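Local coordinates for protein GDP-perosamine synthase (Caulobacter crescentus, PDB 3BN1) that catalyses the pyridoxal phosphate-dependent transfer of an amino group from L-glutamate to GDP-4-keto-6-deoxy-D-mannose, making GDP-perosamine for the lipopolysaccharide O-antigen, at residues A[49-53]-A[172-176]; A[178-184]-A[195-201]; A[263-267]-A[289-293]. One frame throughout, in Å; residues are numbered along the deposited sequence.

Contact 1: A[49-53]-A[172-176]; sequences DYCGV and KSGSL
K172 lays the end of its side chain over one face of the Y50 ring and bonds to the backbone of the same residue. Its ammonium atom NZ lies 3.6 Å from the Y50 ring centroid, 21° off the ring normal, a cation-pi contact. CE follows over the same ring as a CH-pi contact. NZ also donates to Y50 O at 3.0 Å. The lysine chain runs across the tyrosine. The Y50 ring reaches K172 because its CG stands anti to the backbone N (chi1 -179°), and the lysine chain bends at chi2 and chi4. Beside this pair, V53 CG1 packs on S175 CB at 3.7 Å, and C51 SG lies 3.7 Å from S173 O.

One water joins the two backbones. It donates to C51 O and to S175 OG and accepts from K172 N. A type II turn from K172 to S175 shapes the loop. K172 O takes both S175 N and S175 OG, the hydroxyl at 2.6 Å on a lone pair. In 49-53, G52 leaves helical geometry after helix 38-51, with positive phi in a Schellman motif. E158 receives G174 N and L176 N.

The lysine charge therefore meets a pi face and a carbonyl at the C-terminal end of a helix, where the helix dipole would probably favour a cation.

Contact 2: A[178-184]-A[195-201]; sequences DCATFSF and GGMITTN
F184 and M197 form the apolar centre. The F184 ring tip CZ meets M197 CB at 3.6 Å, and the two side chains cross obliquely. M197 runs out trans from its backbone N (chi1 178°), then folds at chi2 and chi3, which brings the methyl CE back toward the same ring. The F184 ring also lies against the backbone of G195 and G196, with CD2 3.4 Å from G196 N. On the face of F182 and M197, the edge of the F182 ring meets T199 OG1, 3.7 Å from CE1. A180 CB touches that hydroxyl too, but the hydroxyl bonds to G174 O.

The backbones are antiparallel, their axes at 160°. A180 with T199 and F182 with M197 are hydrogen-bonded pairs, and T181 with I198 is a non-hydrogen-bonded pair between them. F182 N donates to M197 O at 2.9 Å. Past the strand end, F184 N donates to G195 O at 2.8 Å, from 51° out of the carbonyl plane.

At the far end, T200 OG1 donates to D178 O at 2.7 Å, nearly along the C=O axis. A water donates to the same carbonyl and accepts from N201 N.

S183 OG bonds to F185 N and to a phosphate oxygen of the pyridoxal phosphate-lysine at 188, so this hairpin borders the cofactor site. Strands 155-159 and 55-59 flank the pair in the large mixed sheet of the aminotransferase fold. Helix 62-72 packs against C179, T181 and I198, and helix 38-51 against F182, M197 and T199.

Contact 3: A[263-267]-A[289-293]; sequences YEQKL and MYTVR
An offset aromatic stack joins Y263, near the C-terminal end of helix 249-266, to Y290 of strand 290-294. The ring centroids are 4.4 Å apart and the planes differ by 20°. The two tyrosines point opposite ways along the stack, and this brings Y263 CB over the Y290 ring. That methylene makes a CH-pi contact over the ring face, 3.7 Å from the Y290 ring centroid. A trans chi1 (-171°) carries the Y290 ring out from the strand to meet Y263.

The phenol of Y290 has a polar and an apolar neighbour at its rim. Y290 OH donates to E264 OE2 at 2.8 Å. The hydroxyl approaches 45° out of the carboxylate plane. E264 is exposed, and its chain bends at chi2 to arrive there. L267 comes at the ring edge, with CD1 3.6 Å from Y290 CE1.

This is helix-on-sheet packing in the smaller domain characteristic of aspartate aminotransferase-type folds. Strand 290-294 lies inside a four-stranded antiparallel sheet, between strands 274-275 and 347-350, and helix 249-266 packs over it. The side chains of Y290 and V292 both start toward the helix. One turn after Y263, L267 extends the apolar layer, with CD1 4.0 Å from V292 CG1.

Y263 OH bonds to P351 O, just past strand 347-350. L350 touches both tyrosines. Helix 358-371 packs beside the contact, through I361 and V364 on Y263 and I365 on L267. E264 OE2 also has a long, weak ion pair with K276.

Contacts 1 and 2 are neighbours, their centres 9 Å apart. Helix 38-51 serves both: its end forms contact 1, and its side packs on the strands of contact 2. They touch directly, G174 CA packing on A180 CB at 3.5 Å. Contact 2 is buried in the large sheet and relies on paired backbones and apolar rings. Contact 1 is only partly buried and uses a lysine charge and a bridging water. Contact 3 is separate, with its nearest atoms about 13 Å from contact 1 and about 12 Å from contact 2. It is mostly buried, with E264 at an exposed edge, but side chains alone join its helix and strand.

Contact 1: A[49-53]-A[172-176]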
# COMPACT_ATOMS: atom_id res chain seq x y z
N ASP A 49 3.47 -0.43 -23.08
CA ASP A 49 4.16 -0.41 -24.37
C ASP A 49 5.60 -0.86 -24.20
O ASP A 49 6.13 -1.61 -25.00
CB ASP A 49 4.23 1.03 -24.97
CG ASP A 49 2.87 1.67 -25.17
OD1 ASP A 49 1.84 0.96 -25.29
OD2 ASP A 49 2.85 2.92 -25.22
N TYR A 50 6.28 -0.41 -23.16
CA TYR A 50 7.67 -0.83 -23.02
C TYR A 50 7.77 -2.32 -22.86
O TYR A 50 8.64 -2.96 -23.45
CB TYR A 50 8.29 -0.11 -21.87
CG TYR A 50 9.73 -0.46 -21.68
CD1 TYR A 50 10.70 -0.06 -22.59
CD2 TYR A 50 10.13 -1.25 -20.61
CE1 TYR A 50 12.06 -0.38 -22.38
CE2 TYR A 50 11.47 -1.55 -20.37
CZ TYR A 50 12.43 -1.13 -21.28
OH TYR A 50 13.75 -1.48 -21.08
N CYS A 51 6.82 -2.90 -22.14
CA CYS A 51 6.77 -4.34 -22.01
C CYS A 51 6.11 -5.08 -23.17
O CYS A 51 6.12 -6.32 -23.22
CB CYS A 51 6.01 -4.74 -20.74
SG CYS A 51 7.03 -4.24 -19.31
N GLY A 52 5.48 -4.33 -24.06
CA GLY A 52 4.84 -4.95 -25.21
C GLY A 52 3.55 -5.69 -24.82
O GLY A 52 3.16 -6.65 -25.47
N VAL A 53 2.81 -5.19 -23.85
CA VAL A 53 1.58 -5.92 -23.50
C VAL A 53 0.44 -4.94 -23.56
O VAL A 53 0.67 -3.73 -23.67
CB VAL A 53 1.63 -6.44 -22.04
CG1 VAL A 53 2.68 -7.49 -21.84
CG2 VAL A 53 1.81 -5.30 -21.08
N LYS A 172 9.90 -9.03 -23.77
CA LYS A 172 10.32 -8.32 -22.57
C LYS A 172 9.81 -9.05 -21.33
O LYS A 172 8.80 -9.76 -21.42
CB LYS A 172 9.66 -6.94 -22.63
CG LYS A 172 10.53 -5.95 -23.41
CD LYS A 172 11.46 -5.14 -22.52
CE LYS A 172 12.36 -4.30 -23.44
NZ LYS A 172 11.54 -3.23 -24.11
N SER A 173 10.50 -8.90 -20.20
CA SER A 173 9.98 -9.43 -18.91
C SER A 173 8.58 -8.77 -18.81
O SER A 173 8.35 -7.65 -19.30
CB SER A 173 10.81 -8.86 -17.73
OG SER A 173 10.98 -7.46 -17.94
N GLY A 174 7.63 -9.47 -18.21
CA GLY A 174 6.30 -8.95 -18.04
C GLY A 174 5.31 -9.42 -19.08
O GLY A 174 4.11 -9.39 -18.82
N SER A 175 5.80 -9.90 -20.23
CA SER A 175 4.89 -10.32 -21.31
C SER A 175 4.78 -11.82 -21.40
O SER A 175 4.11 -12.31 -22.33
CB SER A 175 5.41 -9.87 -22.71
OG SER A 175 6.73 -10.34 -22.93
N LEU A 176 5.55 -12.51 -20.54
CA LEU A 176 5.68 -13.97 -20.63
C LEU A 176 4.64 -14.84 -19.95
O LEU A 176 4.24 -15.85 -20.51
CB LEU A 176 7.07 -14.43 -20.15
CG LEU A 176 8.21 -13.73 -20.87
CD1 LEU A 176 9.32 -13.45 -19.90
CD2 LEU A 176 8.68 -14.54 -22.10
O HOH W 1 7.33 -8.33 -25.30

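Contact 2: A[178-184]-A[195-201]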
# COMPACT_ATOMS: atom_id res chain seq x y z
N ASP A 178 0.86 -15.31 -17.47
CA ASP A 178 -0.49 -14.81 -17.54
C ASP A 178 -0.47 -13.36 -17.10
O ASP A 178 -1.23 -12.50 -17.60
CB ASP A 178 -1.31 -15.74 -16.67
CG ASP A 178 -1.41 -17.13 -17.34
OD1 ASP A 178 -2.18 -17.26 -18.33
OD2 ASP A 178 -0.72 -18.08 -16.88
N CYS A 179 0.42 -13.07 -16.14
CA CYS A 179 0.56 -11.68 -15.73
C CYS A 179 1.93 -11.62 -15.09
O CYS A 179 2.67 -12.61 -15.08
CB CYS A 179 -0.52 -11.22 -14.73
SG CYS A 179 -0.59 -12.31 -13.27
N ALA A 180 2.34 -10.43 -14.67
CA ALA A 180 3.68 -10.36 -14.06
C ALA A 180 3.64 -9.14 -13.19
O ALA A 180 2.80 -8.24 -13.42
CB ALA A 180 4.73 -10.12 -15.13
N THR A 181 4.61 -9.04 -12.28
CA THR A 181 4.69 -7.87 -11.40
C THR A 181 6.12 -7.30 -11.38
O THR A 181 7.13 -7.97 -11.68
CB THR A 181 4.21 -8.19 -9.98
OG1 THR A 181 5.15 -9.10 -9.45
CG2 THR A 181 2.87 -8.93 -10.02
N PHE A 182 6.14 -6.01 -11.08
CA PHE A 182 7.37 -5.26 -10.97
C PHE A 182 7.35 -4.39 -9.73
O PHE A 182 6.29 -4.00 -9.22
CB PHE A 182 7.54 -4.32 -12.15
CG PHE A 182 7.64 -5.01 -13.47
CD1 PHE A 182 6.47 -5.36 -14.18
CD2 PHE A 182 8.89 -5.29 -14.01
CE1 PHE A 182 6.57 -6.05 -15.39
CE2 PHE A 182 9.02 -5.83 -15.28
CZ PHE A 182 7.85 -6.25 -15.97
N SER A 183 8.56 -4.06 -9.32
CA SER A 183 8.77 -3.22 -8.14
C SER A 183 9.55 -1.95 -8.50
O SER A 183 10.58 -2.00 -9.20
CB SER A 183 9.65 -3.96 -7.15
OG SER A 183 9.99 -3.06 -6.09
N PHE A 184 9.11 -0.81 -7.99
CA PHE A 184 9.84 0.46 -8.21
C PHE A 184 10.27 0.91 -6.84
O PHE A 184 10.45 2.10 -6.58
CB PHE A 184 8.94 1.47 -8.87
CG PHE A 184 8.21 0.91 -10.06
CD1 PHE A 184 8.93 0.36 -11.12
CD2 PHE A 184 6.81 1.00 -10.18
CE1 PHE A 184 8.27 -0.16 -12.25
CE2 PHE A 184 6.13 0.48 -11.30
CZ PHE A 184 6.87 -0.09 -12.36
N GLY A 195 6.56 1.72 -5.23
CA GLY A 195 5.63 1.66 -6.33
C GLY A 195 5.71 0.28 -6.91
O GLY A 195 6.66 -0.44 -6.62
N GLY A 196 4.72 -0.11 -7.70
CA GLY A 196 4.72 -1.46 -8.28
C GLY A 196 3.85 -1.43 -9.57
O GLY A 196 3.13 -0.47 -9.87
N MET A 197 3.87 -2.50 -10.33
CA MET A 197 3.01 -2.51 -11.48
C MET A 197 2.69 -3.96 -11.80
O MET A 197 3.50 -4.87 -11.58
CB MET A 197 3.81 -1.91 -12.64
CG MET A 197 3.04 -1.88 -14.00
SD MET A 197 2.08 -0.31 -14.00
CE MET A 197 3.24 0.99 -14.15
N ILE A 198 1.49 -4.19 -12.35
CA ILE A 198 1.15 -5.53 -12.89
C ILE A 198 0.98 -5.39 -14.41
O ILE A 198 0.31 -4.44 -14.86
CB ILE A 198 -0.20 -6.10 -12.35
CG1 ILE A 198 -0.23 -6.01 -10.82
CG2 ILE A 198 -0.49 -7.54 -12.89
CD1 ILE A 198 -1.61 -6.27 -10.26
N THR A 199 1.50 -6.37 -15.17
CA THR A 199 1.33 -6.38 -16.61
C THR A 199 0.59 -7.65 -17.03
O THR A 199 0.68 -8.68 -16.37
CB THR A 199 2.65 -6.24 -17.37
OG1 THR A 199 3.52 -7.29 -16.98
CG2 THR A 199 3.32 -4.89 -17.13
N THR A 200 -0.27 -7.48 -18.03
CA THR A 200 -1.05 -8.57 -18.54
C THR A 200 -1.66 -8.29 -19.89
O THR A 200 -1.84 -7.15 -20.29
CB THR A 200 -2.14 -9.03 -17.57
OG1 THR A 200 -2.66 -10.29 -18.03
CG2 THR A 200 -3.33 -8.01 -17.52
N ASN A 201 -1.93 -9.36 -20.63
CA ASN A 201 -2.59 -9.15 -21.91
C ASN A 201 -4.09 -9.43 -21.81
O ASN A 201 -4.83 -8.94 -22.62
CB ASN A 201 -1.95 -9.95 -23.05
CG ASN A 201 -0.65 -9.29 -23.57
OD1 ASN A 201 -0.64 -8.11 -23.94
ND2 ASN A 201 0.45 -10.03 -23.53
O HOH W 2 -1.47 -12.10 -20.36

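Contact 3: A[263-267]-A[289-293]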
# COMPACT_ATOMS: atom_id res chain seq x y z
N TYR A 263 33.16 -4.69 -14.48
CA TYR A 263 33.27 -5.90 -13.64
C TYR A 263 33.84 -7.07 -14.43
O TYR A 263 34.73 -7.75 -13.92
CB TYR A 263 31.92 -6.28 -13.00
CG TYR A 263 31.56 -5.61 -11.67
CD1 TYR A 263 32.42 -5.63 -10.58
CD2 TYR A 263 30.35 -4.97 -11.51
CE1 TYR A 263 32.08 -5.00 -9.38
CE2 TYR A 263 29.99 -4.32 -10.32
CZ TYR A 263 30.83 -4.35 -9.24
OH TYR A 263 30.47 -3.76 -8.03
N GLU A 264 33.34 -7.26 -15.65
CA GLU A 264 33.71 -8.41 -16.49
C GLU A 264 35.18 -8.36 -16.84
O GLU A 264 35.85 -9.37 -16.86
CB GLU A 264 32.83 -8.49 -17.75
CG GLU A 264 31.54 -9.26 -17.49
CD GLU A 264 31.78 -10.68 -16.97
OE1 GLU A 264 32.60 -11.38 -17.61
OE2 GLU A 264 31.18 -11.07 -15.93
N GLN A 265 35.62 -7.13 -17.08
CA GLN A 265 36.99 -6.88 -17.45
C GLN A 265 37.94 -6.95 -16.25
O GLN A 265 39.03 -7.54 -16.28
CB GLN A 265 37.10 -5.49 -18.09
CG GLN A 265 38.53 -5.09 -18.54
CD GLN A 265 38.81 -3.59 -18.50
OE1 GLN A 265 37.96 -2.76 -18.85
NE2 GLN A 265 40.03 -3.22 -18.09
N LYS A 266 37.52 -6.34 -15.16
CA LYS A 266 38.44 -6.27 -14.05
C LYS A 266 38.50 -7.44 -13.09
O LYS A 266 39.49 -7.59 -12.34
CB LYS A 266 38.27 -4.91 -13.37
CG LYS A 266 38.08 -3.76 -14.35
CD LYS A 266 37.49 -2.49 -13.71
CE LYS A 266 37.38 -1.37 -14.74
NZ LYS A 266 38.54 -0.50 -14.55
N LEU A 267 37.45 -8.27 -13.13
CA LEU A 267 37.29 -9.38 -12.20
C LEU A 267 38.37 -10.40 -12.31
O LEU A 267 38.54 -11.21 -11.42
CB LEU A 267 35.91 -10.06 -12.22
CG LEU A 267 34.82 -9.50 -11.28
CD1 LEU A 267 33.77 -10.56 -10.98
CD2 LEU A 267 35.31 -8.86 -9.98
N MET A 289 21.66 -6.41 -9.97
CA MET A 289 22.81 -6.56 -9.10
C MET A 289 23.75 -7.53 -9.76
O MET A 289 23.27 -8.55 -10.30
CB MET A 289 22.33 -7.26 -7.84
CG MET A 289 21.29 -6.41 -7.15
SD MET A 289 21.86 -5.82 -5.60
CE MET A 289 20.84 -6.98 -4.66
N TYR A 290 25.05 -7.22 -9.68
CA TYR A 290 26.14 -8.08 -10.14
C TYR A 290 26.50 -9.06 -9.01
O TYR A 290 26.96 -8.64 -7.94
CB TYR A 290 27.33 -7.22 -10.60
CG TYR A 290 28.39 -8.00 -11.28
CD1 TYR A 290 29.38 -8.69 -10.50
CD2 TYR A 290 28.44 -8.07 -12.68
CE1 TYR A 290 30.41 -9.42 -11.14
CE2 TYR A 290 29.48 -8.79 -13.32
CZ TYR A 290 30.43 -9.47 -12.56
OH TYR A 290 31.40 -10.17 -13.26
N THR A 291 26.14 -10.34 -9.21
CA THR A 291 26.21 -11.35 -8.16
C THR A 291 27.27 -12.43 -8.38
O THR A 291 27.24 -13.13 -9.38
CB THR A 291 24.76 -11.99 -7.92
OG1 THR A 291 23.77 -10.97 -7.63
CG2 THR A 291 24.71 -13.03 -6.77
N VAL A 292 28.25 -12.54 -7.47
CA VAL A 292 29.26 -13.59 -7.59
C VAL A 292 28.98 -14.62 -6.49
O VAL A 292 28.22 -14.35 -5.55
CB VAL A 292 30.72 -13.10 -7.30
CG1 VAL A 292 31.28 -12.16 -8.35
CG2 VAL A 292 30.90 -12.50 -5.93
N ARG A 293 29.63 -15.79 -6.60
CA ARG A 293 29.57 -16.81 -5.56
C ARG A 293 31.04 -16.94 -5.23
O ARG A 293 31.93 -17.01 -6.10
CB ARG A 293 28.93 -18.15 -5.95
CG ARG A 293 27.51 -17.93 -6.49
CD ARG A 293 26.84 -19.21 -6.95
NE ARG A 293 26.86 -20.20 -5.90
CZ ARG A 293 26.46 -21.47 -5.98
NH1 ARG A 293 25.94 -21.92 -7.11
NH2 ARG A 293 26.59 -22.28 -4.93